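PDB 1X9G: putative MAR1, which is of unknown function but belongs to the isochorismatase superfamily and is a putative ribonuclease of Leishmania donovani. Local coordinates for residues A[65-70]-A[91-96]. Numbering follows the deposited sequence.
Sequences TEHYPK and TRFSCV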
ATOM      1  N   THR A  65     -23.613 -13.508 -13.319  1.00 60.48           N
ATOM      2  CA  THR A  65     -24.759 -12.747 -12.813  1.00 60.57           C
ATOM      3  C   THR A  65     -25.035 -11.624 -13.810  1.00 61.15           C
ATOM      4  O   THR A  65     -24.090 -11.018 -14.354  1.00 61.16           O
ATOM      5  CB  THR A  65     -24.504 -12.130 -11.420  1.00 60.02           C
ATOM      6  OG1 THR A  65     -23.497 -11.139 -11.552  1.00 62.44           O
ATOM      7  CG2 THR A  65     -24.024 -13.145 -10.441  1.00 58.52           C
ATOM      8  N   GLU A  66     -26.322 -11.364 -14.070  1.00 62.00           N
ATOM      9  CA  GLU A  66     -26.723 -10.161 -14.784  1.00 62.12           C
ATOM     10  C   GLU A  66     -27.565  -9.375 -13.814  1.00 63.03           C
ATOM     11  O   GLU A  66     -28.482  -9.918 -13.191  1.00 62.52           O
ATOM     12  CB  GLU A  66     -27.574 -10.428 -16.023  1.00 62.11           C
ATOM     13  CG  GLU A  66     -27.382 -11.739 -16.761  1.00 62.69           C
ATOM     14  CD  GLU A  66     -28.004 -11.702 -18.144  1.00 62.04           C
ATOM     15  OE1 GLU A  66     -29.255 -11.719 -18.253  1.00 63.63           O
ATOM     16  OE2 GLU A  66     -27.239 -11.634 -19.126  1.00 59.83           O
ATOM     17  N   HIS A  67     -27.264  -8.087 -13.732  1.00 64.01           N
ATOM     18  CA  HIS A  67     -27.900  -7.164 -12.820  1.00 65.66           C
ATOM     19  C   HIS A  67     -28.951  -6.372 -13.569  1.00 67.03           C
ATOM     20  O   HIS A  67     -28.658  -5.811 -14.620  1.00 66.38           O
ATOM     21  CB  HIS A  67     -26.847  -6.184 -12.309  1.00 65.67           C
ATOM     22  CG  HIS A  67     -27.351  -5.268 -11.255  1.00 64.48           C
ATOM     23  ND1 HIS A  67     -27.378  -5.621  -9.923  1.00 63.88           N
ATOM     24  CD2 HIS A  67     -27.870  -4.020 -11.335  1.00 63.98           C
ATOM     25  CE1 HIS A  67     -27.869  -4.617  -9.221  1.00 65.79           C
ATOM     26  NE2 HIS A  67     -28.187  -3.639 -10.055  1.00 65.67           N
ATOM     27  N   TYR A  68     -30.158  -6.314 -13.001  1.00 69.89           N
ATOM     28  CA  TYR A  68     -31.360  -5.749 -13.648  1.00 72.43           C
ATOM     29  C   TYR A  68     -31.294  -5.807 -15.188  1.00 73.14           C
ATOM     30  O   TYR A  68     -31.225  -4.773 -15.850  1.00 72.40           O
ATOM     31  CB  TYR A  68     -31.588  -4.333 -13.143  1.00 73.98           C
ATOM     32  CG  TYR A  68     -32.959  -3.762 -13.414  1.00 76.87           C
ATOM     33  CD1 TYR A  68     -33.117  -2.644 -14.259  1.00 78.49           C
ATOM     34  CD2 TYR A  68     -34.102  -4.316 -12.822  1.00 78.73           C
ATOM     35  CE1 TYR A  68     -34.374  -2.104 -14.518  1.00 78.94           C
ATOM     36  CE2 TYR A  68     -35.372  -3.782 -13.085  1.00 79.72           C
ATOM     37  CZ  TYR A  68     -35.495  -2.675 -13.927  1.00 78.76           C
ATOM     38  OH  TYR A  68     -36.741  -2.129 -14.167  1.00 78.73           O
ATOM     39  N   PRO A  69     -31.298  -7.039 -15.753  1.00 74.29           N
ATOM     40  CA  PRO A  69     -30.990  -7.266 -17.183  1.00 75.69           C
ATOM     41  C   PRO A  69     -31.840  -6.457 -18.186  1.00 77.52           C
ATOM     42  O   PRO A  69     -31.286  -5.672 -18.965  1.00 77.91           O
ATOM     43  CB  PRO A  69     -31.227  -8.767 -17.383  1.00 74.80           C
ATOM     44  CG  PRO A  69     -31.343  -9.341 -16.048  1.00 74.34           C
ATOM     45  CD  PRO A  69     -31.611  -8.291 -15.039  1.00 73.65           C
ATOM     46  N   LYS A  70     -33.161  -6.648 -18.157  1.00 79.06           N
ATOM     47  CA  LYS A  70     -34.082  -6.005 -19.108  1.00 80.66           C
ATOM     48  C   LYS A  70     -33.954  -4.469 -19.125  1.00 80.95           C
ATOM     49  O   LYS A  70     -33.863  -3.861 -20.197  1.00 81.34           O
ATOM     50  CB  LYS A  70     -35.538  -6.458 -18.861  1.00 81.13           C
ATOM     51  CG  LYS A  70     -36.610  -5.650 -19.613  1.00 83.61           C
ATOM     52  CD  LYS A  70     -36.682  -5.979 -21.130  1.00 86.12           C
ATOM     53  CE  LYS A  70     -37.662  -5.024 -21.882  1.00 85.04           C
ATOM     54  NZ  LYS A  70     -37.143  -3.622 -22.019  1.00 84.26           N
ATOM     55  N   THR A  91     -30.986  -7.900  -8.364  1.00 59.59           N
ATOM     56  CA  THR A  91     -30.989  -6.459  -8.159  1.00 59.95           C
ATOM     57  C   THR A  91     -30.039  -6.063  -6.978  1.00 59.14           C
ATOM     58  O   THR A  91     -29.533  -4.939  -6.916  1.00 58.50           O
ATOM     59  CB  THR A  91     -32.431  -5.971  -7.997  1.00 60.82           C
ATOM     60  OG1 THR A  91     -33.075  -6.735  -6.961  1.00 63.14           O
ATOM     61  CG2 THR A  91     -33.214  -6.201  -9.320  1.00 60.60           C
ATOM     62  N   ARG A  92     -29.774  -7.017  -6.084  1.00 58.29           N
ATOM     63  CA  ARG A  92     -28.739  -6.894  -5.074  1.00 58.81           C
ATOM     64  C   ARG A  92     -27.414  -6.456  -5.731  1.00 58.44           C
ATOM     65  O   ARG A  92     -27.054  -6.984  -6.803  1.00 58.65           O
ATOM     66  CB  ARG A  92     -28.613  -8.217  -4.330  1.00 59.01           C
ATOM     67  CG  ARG A  92     -27.477  -8.322  -3.345  1.00 61.31           C
ATOM     68  CD  ARG A  92     -27.942  -9.045  -2.108  1.00 65.30           C
ATOM     69  NE  ARG A  92     -28.322  -8.057  -1.095  1.00 68.77           N
ATOM     70  CZ  ARG A  92     -27.791  -7.964   0.123  1.00 68.67           C
ATOM     71  NH1 ARG A  92     -26.841  -8.812   0.516  1.00 67.72           N
ATOM     72  NH2 ARG A  92     -28.229  -7.023   0.957  1.00 69.82           N
ATOM     73  N   PHE A  93     -26.724  -5.463  -5.138  1.00 57.79           N
ATOM     74  CA  PHE A  93     -25.456  -4.984  -5.736  1.00 57.35           C
ATOM     75  C   PHE A  93     -24.417  -6.087  -5.651  1.00 57.09           C
ATOM     76  O   PHE A  93     -23.727  -6.373  -6.629  1.00 57.52           O
ATOM     77  CB  PHE A  93     -24.958  -3.655  -5.162  1.00 57.26           C
ATOM     78  CG  PHE A  93     -25.888  -2.518  -5.398  1.00 56.82           C
ATOM     79  CD1 PHE A  93     -26.228  -1.649  -4.361  1.00 56.89           C
ATOM     80  CD2 PHE A  93     -26.477  -2.334  -6.660  1.00 59.66           C
ATOM     81  CE1 PHE A  93     -27.133  -0.579  -4.583  1.00 56.70           C
ATOM     82  CE2 PHE A  93     -27.400  -1.284  -6.895  1.00 57.49           C
ATOM     83  CZ  PHE A  93     -27.715  -0.394  -5.840  1.00 56.90           C
ATOM     84  N   SER A  94     -24.365  -6.751  -4.506  1.00 56.65           N
ATOM     85  CA  SER A  94     -23.591  -7.969  -4.368  1.00 56.81           C
ATOM     86  C   SER A  94     -24.168  -9.212  -5.039  1.00 57.90           C
ATOM     87  O   SER A  94     -25.367  -9.506  -4.883  1.00 58.22           O
ATOM     88  CB  SER A  94     -23.470  -8.306  -2.912  1.00 56.24           C
ATOM     89  OG  SER A  94     -22.889  -9.574  -2.829  1.00 57.03           O
ATOM     90  N   CYS A  95     -23.293  -9.950  -5.733  1.00 58.33           N
ATOM     91  CA  CYS A  95     -23.539 -11.294  -6.262  1.00 60.03           C
ATOM     92  C   CYS A  95     -24.002 -12.344  -5.269  1.00 60.79           C
ATOM     93  O   CYS A  95     -24.593 -13.335  -5.677  1.00 61.26           O
ATOM     94  CB  CYS A  95     -22.300 -11.862  -6.949  1.00 59.68           C
ATOM     95  SG  CYS A  95     -21.828 -11.008  -8.465  1.00 63.93           S
ATOM     96  N   VAL A  96     -23.771 -12.158  -3.978  1.00 62.14           N
ATOM     97  CA  VAL A  96     -24.232 -13.161  -3.009  1.00 63.29           C
ATOM     98  C   VAL A  96     -25.753 -13.064  -2.775  1.00 64.69           C
ATOM     99  O   VAL A  96     -26.239 -12.398  -1.847  1.00 64.74           O
ATOM    100  CB  VAL A  96     -23.404 -13.139  -1.705  1.00 63.71           C
ATOM    101  CG1 VAL A  96     -23.751 -14.335  -0.820  1.00 62.22           C
ATOM    102  CG2 VAL A  96     -21.887 -13.121  -2.045  1.00 63.40           C
TER
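His67 and Phe93 meet rim to rim, neither ring lying over the face of the other: the planes are inclined by 27° and the centroids stand 5.8 Å apart. The touching atoms are His67 CE1 and Phe93 CD2, at 3.7 Å. With CG anti to its backbone N (chi1 -174°), the imidazole reaches across to the loop 91-96, where the carbonyl oxygen of Arg92 lies at its edge, near the ring plane. His67 ND1 is 3.4 Å from Arg92 O, and Lys90 NZ makes weak hydrogen bonds to both. Beyond the histidine, Tyr68 CD2 touches Thr91 CG2 at 4.1 Å, while the hydroxyl of Thr91 is hydrogen-bonded to Asp179 of the second subunit.

Deeper in the fold, the sulfur of Cys95 sits against the branched end of Thr65, 3.5 Å from Thr65 OG1 and 3.6 Å from Thr65 CG2. Standing anti to the threonine carbonyl carbon, this methyl meets the sulfur together with OG1, and the hydroxyl is engaged by Asp27 through a hydrogen bond. An ST turn, in which Ser94 OG accepts from Val96 N, shapes the loop on either side of Cys95.

The second subunit packs against this region too, with its Ala180 against His67 and its Leu174 against Phe93. The contact joins the C-terminal end of strand 60-67 to the loop that leaves neighbouring strand 86-90 for helix 98-102, at one border of the parallel, Rossmann-like alpha/beta sheet of the isochorismatase fold.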